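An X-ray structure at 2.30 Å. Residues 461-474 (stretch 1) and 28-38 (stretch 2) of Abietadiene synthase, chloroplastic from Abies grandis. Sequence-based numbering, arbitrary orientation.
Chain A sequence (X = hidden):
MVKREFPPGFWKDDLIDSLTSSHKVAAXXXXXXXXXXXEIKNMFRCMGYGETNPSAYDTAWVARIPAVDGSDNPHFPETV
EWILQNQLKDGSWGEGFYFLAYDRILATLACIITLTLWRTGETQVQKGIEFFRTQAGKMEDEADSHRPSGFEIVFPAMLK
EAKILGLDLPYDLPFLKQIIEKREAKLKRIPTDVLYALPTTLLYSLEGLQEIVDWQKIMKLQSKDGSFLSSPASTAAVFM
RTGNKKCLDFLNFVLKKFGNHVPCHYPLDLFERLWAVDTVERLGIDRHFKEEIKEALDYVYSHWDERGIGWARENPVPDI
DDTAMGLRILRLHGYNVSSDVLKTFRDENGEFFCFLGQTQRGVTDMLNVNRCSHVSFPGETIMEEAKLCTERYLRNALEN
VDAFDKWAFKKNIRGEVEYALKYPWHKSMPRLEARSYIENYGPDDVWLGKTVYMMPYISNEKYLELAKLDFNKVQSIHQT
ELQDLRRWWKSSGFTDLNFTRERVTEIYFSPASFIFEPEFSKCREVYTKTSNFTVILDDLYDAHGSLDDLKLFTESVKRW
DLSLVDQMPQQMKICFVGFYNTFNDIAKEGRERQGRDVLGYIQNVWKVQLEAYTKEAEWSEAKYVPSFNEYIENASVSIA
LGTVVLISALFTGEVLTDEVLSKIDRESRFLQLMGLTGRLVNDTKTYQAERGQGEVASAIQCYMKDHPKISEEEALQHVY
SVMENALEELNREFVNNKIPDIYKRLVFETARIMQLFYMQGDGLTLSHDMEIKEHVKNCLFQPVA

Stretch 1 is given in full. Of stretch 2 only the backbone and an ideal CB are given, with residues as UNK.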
# COMPACT_ATOMS: atom_id res chain seq x y z
N GLU A 461 -8.01 -16.98 1.34
CA GLU A 461 -7.06 -17.86 0.67
C GLU A 461 -7.07 -17.67 -0.85
O GLU A 461 -6.05 -17.88 -1.51
CB GLU A 461 -7.41 -19.32 0.98
CG GLU A 461 -7.26 -19.71 2.44
CD GLU A 461 -5.84 -20.08 2.81
OE1 GLU A 461 -5.61 -20.47 3.97
OE2 GLU A 461 -4.95 -19.99 1.93
N LYS A 462 -8.21 -17.27 -1.40
CA LYS A 462 -8.32 -17.08 -2.84
C LYS A 462 -7.50 -15.94 -3.43
O LYS A 462 -6.99 -16.05 -4.55
CB LYS A 462 -9.80 -16.94 -3.23
CG LYS A 462 -10.57 -18.21 -2.97
CD LYS A 462 -12.03 -18.12 -3.39
CE LYS A 462 -12.71 -19.47 -3.19
NZ LYS A 462 -14.18 -19.40 -3.43
N TYR A 463 -7.35 -14.84 -2.69
CA TYR A 463 -6.55 -13.72 -3.18
C TYR A 463 -5.11 -14.21 -3.32
O TYR A 463 -4.48 -14.01 -4.35
CB TYR A 463 -6.57 -12.54 -2.20
CG TYR A 463 -7.88 -11.80 -2.05
CD1 TYR A 463 -8.70 -11.56 -3.15
CD2 TYR A 463 -8.27 -11.28 -0.82
CE1 TYR A 463 -9.87 -10.82 -3.03
CE2 TYR A 463 -9.43 -10.53 -0.68
CZ TYR A 463 -10.23 -10.30 -1.79
OH TYR A 463 -11.39 -9.57 -1.66
N LEU A 464 -4.61 -14.84 -2.26
CA LEU A 464 -3.24 -15.33 -2.22
C LEU A 464 -2.97 -16.43 -3.25
O LEU A 464 -1.91 -16.47 -3.87
CB LEU A 464 -2.90 -15.84 -0.82
CG LEU A 464 -1.43 -16.26 -0.65
CD1 LEU A 464 -0.52 -15.10 -1.07
CD2 LEU A 464 -1.17 -16.65 0.78
N GLU A 465 -3.94 -17.32 -3.41
CA GLU A 465 -3.79 -18.41 -4.37
C GLU A 465 -3.63 -17.80 -5.76
O GLU A 465 -2.76 -18.21 -6.53
CB GLU A 465 -5.02 -19.32 -4.33
CG GLU A 465 -4.94 -20.51 -5.27
CD GLU A 465 -6.15 -21.41 -5.16
OE1 GLU A 465 -6.17 -22.46 -5.84
OE2 GLU A 465 -7.08 -21.08 -4.39
N LEU A 466 -4.47 -16.83 -6.08
CA LEU A 466 -4.41 -16.19 -7.39
C LEU A 466 -3.12 -15.39 -7.57
O LEU A 466 -2.53 -15.40 -8.64
CB LEU A 466 -5.61 -15.28 -7.59
CG LEU A 466 -5.62 -14.51 -8.91
CD1 LEU A 466 -5.60 -15.49 -10.08
CD2 LEU A 466 -6.85 -13.61 -8.96
N ALA A 467 -2.70 -14.70 -6.51
CA ALA A 467 -1.48 -13.89 -6.55
C ALA A 467 -0.24 -14.73 -6.86
O ALA A 467 0.66 -14.29 -7.58
CB ALA A 467 -1.29 -13.18 -5.21
N LYS A 468 -0.19 -15.94 -6.32
CA LYS A 468 0.94 -16.82 -6.56
C LYS A 468 0.90 -17.40 -7.98
O LYS A 468 1.90 -17.36 -8.70
CB LYS A 468 0.98 -17.94 -5.52
CG LYS A 468 1.27 -17.45 -4.11
CD LYS A 468 1.38 -18.61 -3.12
CE LYS A 468 1.81 -18.12 -1.75
NZ LYS A 468 1.83 -19.22 -0.74
N LEU A 469 -0.25 -17.92 -8.37
CA LEU A 469 -0.40 -18.48 -9.70
C LEU A 469 -0.12 -17.44 -10.78
O LEU A 469 0.54 -17.71 -11.78
CB LEU A 469 -1.81 -19.05 -9.89
CG LEU A 469 -2.15 -20.37 -9.18
CD1 LEU A 469 -3.64 -20.65 -9.26
CD2 LEU A 469 -1.36 -21.50 -9.83
N ASP A 470 -0.62 -16.22 -10.57
CA ASP A 470 -0.45 -15.16 -11.55
C ASP A 470 0.99 -14.67 -11.59
O ASP A 470 1.52 -14.40 -12.67
CB ASP A 470 -1.40 -13.99 -11.24
CG ASP A 470 -1.51 -12.99 -12.40
OD1 ASP A 470 -1.80 -13.42 -13.54
OD2 ASP A 470 -1.31 -11.78 -12.16
N PHE A 471 1.62 -14.56 -10.42
CA PHE A 471 3.00 -14.10 -10.36
C PHE A 471 3.95 -15.05 -11.06
O PHE A 471 4.86 -14.62 -11.78
CB PHE A 471 3.44 -13.92 -8.91
CG PHE A 471 4.82 -13.35 -8.76
CD1 PHE A 471 5.94 -14.17 -8.84
CD2 PHE A 471 5.01 -11.98 -8.55
CE1 PHE A 471 7.22 -13.65 -8.71
CE2 PHE A 471 6.28 -11.44 -8.41
CZ PHE A 471 7.40 -12.28 -8.50
N ASN A 472 3.76 -16.35 -10.86
CA ASN A 472 4.62 -17.34 -11.51
C ASN A 472 4.34 -17.44 -13.01
O ASN A 472 5.25 -17.62 -13.80
CB ASN A 472 4.47 -18.72 -10.85
CG ASN A 472 5.00 -18.74 -9.43
OD1 ASN A 472 5.97 -18.05 -9.10
ND2 ASN A 472 4.38 -19.55 -8.57
N LYS A 473 3.07 -17.31 -13.39
CA LYS A 473 2.71 -17.37 -14.80
C LYS A 473 3.38 -16.22 -15.54
O LYS A 473 3.86 -16.40 -16.66
CB LYS A 473 1.20 -17.25 -14.98
CG LYS A 473 0.77 -17.03 -16.43
CD LYS A 473 -0.70 -16.65 -16.53
CE LYS A 473 -1.07 -16.22 -17.94
NZ LYS A 473 -2.46 -15.68 -18.00
N VAL A 474 3.41 -15.05 -14.92
CA VAL A 474 4.04 -13.87 -15.51
C VAL A 474 5.56 -14.02 -15.57
O VAL A 474 6.19 -13.75 -16.60
CB VAL A 474 3.68 -12.60 -14.71
CG1 VAL A 474 4.42 -11.40 -15.27
CG2 VAL A 474 2.19 -12.37 -14.75
N UNK A 28 -5.94 -27.24 -15.54
CA UNK A 28 -4.63 -26.60 -15.42
C UNK A 28 -4.68 -25.31 -14.60
O UNK A 28 -5.75 -24.79 -14.29
CB UNK A 28 -4.07 -26.30 -16.81
N UNK A 29 -3.50 -24.80 -14.25
CA UNK A 29 -3.41 -23.58 -13.46
C UNK A 29 -4.02 -22.39 -14.17
O UNK A 29 -4.35 -21.38 -13.54
CB UNK A 29 -1.95 -23.28 -13.12
N UNK A 30 -4.19 -22.49 -15.49
CA UNK A 30 -4.79 -21.41 -16.26
C UNK A 30 -6.29 -21.37 -16.02
O UNK A 30 -6.89 -20.30 -15.92
CB UNK A 30 -4.49 -21.57 -17.75
N UNK A 31 -6.90 -22.55 -15.93
CA UNK A 31 -8.34 -22.63 -15.68
C UNK A 31 -8.60 -22.21 -14.24
O UNK A 31 -9.59 -21.53 -13.96
CB UNK A 31 -8.88 -24.04 -15.95
N UNK A 32 -7.72 -22.62 -13.34
CA UNK A 32 -7.86 -22.27 -11.94
C UNK A 32 -7.81 -20.75 -11.79
O UNK A 32 -8.57 -20.17 -11.01
CB UNK A 32 -6.77 -22.94 -11.10
N UNK A 33 -6.91 -20.11 -12.55
CA UNK A 33 -6.76 -18.66 -12.53
C UNK A 33 -8.06 -18.01 -12.98
O UNK A 33 -8.52 -17.03 -12.40
CB UNK A 33 -5.60 -18.22 -13.42
N UNK A 34 -8.66 -18.56 -14.03
CA UNK A 34 -9.91 -18.03 -14.54
C UNK A 34 -11.01 -18.19 -13.47
O UNK A 34 -11.80 -17.28 -13.23
CB UNK A 34 -10.30 -18.74 -15.84
N UNK A 35 -11.02 -19.35 -12.83
CA UNK A 35 -12.00 -19.64 -11.79
C UNK A 35 -11.88 -18.64 -10.65
O UNK A 35 -12.86 -18.02 -10.25
CB UNK A 35 -11.82 -21.07 -11.27
N UNK A 36 -10.67 -18.49 -10.13
CA UNK A 36 -10.43 -17.57 -9.04
C UNK A 36 -10.88 -16.16 -9.37
O UNK A 36 -11.47 -15.47 -8.54
CB UNK A 36 -8.94 -17.57 -8.67
N UNK A 37 -10.61 -15.73 -10.60
CA UNK A 37 -10.98 -14.40 -11.04
C UNK A 37 -12.48 -14.18 -11.05
O UNK A 37 -12.97 -13.13 -10.65
CB UNK A 37 -10.41 -14.14 -12.44
N UNK A 38 -13.24 -15.17 -11.52
CA UNK A 38 -14.68 -15.01 -11.55
C UNK A 38 -15.25 -15.07 -10.13
O UNK A 38 -16.25 -14.43 -9.82
CB UNK A 38 -15.32 -16.08 -12.43

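The axes of the two helices run roughly antiparallel, 141° between their N-to-C directions, and approach to 9.8 Å, so each position of 28-38 meets stretch 1 according to its place on the turn.

Position 28, with psi of 169°, precedes the helix and has nothing of stretch 1 near its CB. An N-cap favours Ser, Thr, Asp or Asn; it is S28.

At 29 the CB points toward stretch 1, 3.8 Å from L469 CD2. A small apolar residue would suit, as would an acidic one, favourable in a helix's first turn. D29 lies against the leucine, OD1 being 3.5 Å from L469 CD2.

At 30 the CB points away, but the ammonium of K473 lies within reach of a long acidic side chain. E30 bends back with chi2 of 65°, and its OE1 accepts a weak hydrogen bond from K473 NZ at 3.3 Å, part of a salt bridge.

Position 31 looks into space free of stretch 1 and would accept most polar residues; it is K31.

At 32 the CB points toward stretch 1, 4.3 Å from L469 CD1, with the carboxylate of E465 slightly farther off. Lys or Arg could cover the leucine with methylenes and still reach the charge. R32 does so: its CG lies 3.7 Å from L469 CD1, and its NE donates in a salt bridge to E465 OE1, 2.6 Å away at the guanidinium edge, with weak hydrogen bonds from NH2 to E465 OE1 and OE2.

Position 33 is the closest in backbone register, its CA 6.2 Å from the CA of L466. The CB points sideways between L466 and L469, where a medium aliphatic residue fits. I33 places CG2 3.9 Å from L466 CD1 and CG1 3.9 Å from L469 CB, while its CD1 reaches K473 CD at 4.0 Å.

Position 34 points away and suits a polar residue, here E34. Position 35 is out of reach; T35 OG1 donates to K31 O.

At 36 the CB points toward a hollow lined by K462, E465, L466 and L469, with L466 CD1 4.2 Å away. Leu or Met could fill it. L36 is the knob in this hole: its CD2 is 3.8 Å from K462 CB and its CD1 3.7 Å from E465 CG. L469 answers reciprocally, seated among D29, R32, I33 and L36.

At 37 the CB points away, but L466 CD2 is 5.0 Å off, so a branched or long aliphatic could touch it. I37 brings CG1 to 4.0 Å from L466 CD2.

Stretch 1 sets no limit at 38, and most polar residues would do; S38 OG donates to T35 O.

Stretch 2 (28-38) SDEKRIETLIS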
# COMPACT_ATOMS: atom_id res chain seq x y z
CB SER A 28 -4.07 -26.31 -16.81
OG SER A 28 -4.92 -25.44 -17.55
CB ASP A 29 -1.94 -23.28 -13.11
CG ASP A 29 -1.35 -24.30 -12.16
OD1 ASP A 29 -2.01 -24.64 -11.16
OD2 ASP A 29 -0.21 -24.76 -12.41
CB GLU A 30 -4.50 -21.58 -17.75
CG GLU A 30 -4.97 -20.41 -18.59
CD GLU A 30 -4.22 -19.12 -18.28
OE1 GLU A 30 -4.69 -18.04 -18.69
OE2 GLU A 30 -3.15 -19.19 -17.62
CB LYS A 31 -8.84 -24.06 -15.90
CG LYS A 31 -10.31 -24.25 -15.56
CD LYS A 31 -10.68 -25.72 -15.53
CE LYS A 31 -12.12 -25.93 -15.08
NZ LYS A 31 -12.47 -27.38 -14.98
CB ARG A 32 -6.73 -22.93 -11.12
CG ARG A 32 -6.77 -22.64 -9.62
CD ARG A 32 -8.14 -22.96 -9.00
NE ARG A 32 -8.09 -22.92 -7.53
CZ ARG A 32 -9.15 -22.84 -6.74
NH1 ARG A 32 -10.37 -22.78 -7.26
NH2 ARG A 32 -9.00 -22.80 -5.42
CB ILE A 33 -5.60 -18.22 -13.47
CG1 ILE A 33 -4.25 -18.59 -12.84
CG2 ILE A 33 -5.67 -16.72 -13.76
CD1 ILE A 33 -3.06 -18.30 -13.72
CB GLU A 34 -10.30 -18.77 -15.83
CG GLU A 34 -11.56 -18.25 -16.52
CD GLU A 34 -11.65 -18.68 -17.98
OE1 GLU A 34 -11.56 -19.90 -18.26
OE2 GLU A 34 -11.82 -17.80 -18.86
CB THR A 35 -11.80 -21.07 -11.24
OG1 THR A 35 -11.95 -22.01 -12.31
CG2 THR A 35 -12.83 -21.38 -10.16
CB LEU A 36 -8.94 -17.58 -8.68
CG LEU A 36 -8.51 -18.84 -7.92
CD1 LEU A 36 -7.00 -18.98 -7.92
CD2 LEU A 36 -9.04 -18.76 -6.51
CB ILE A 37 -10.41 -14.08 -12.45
CG1 ILE A 37 -8.88 -14.04 -12.39
CG2 ILE A 37 -10.91 -12.74 -12.94
CD1 ILE A 37 -8.22 -13.71 -13.72
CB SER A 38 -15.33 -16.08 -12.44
OG SER A 38 -15.18 -17.37 -11.89
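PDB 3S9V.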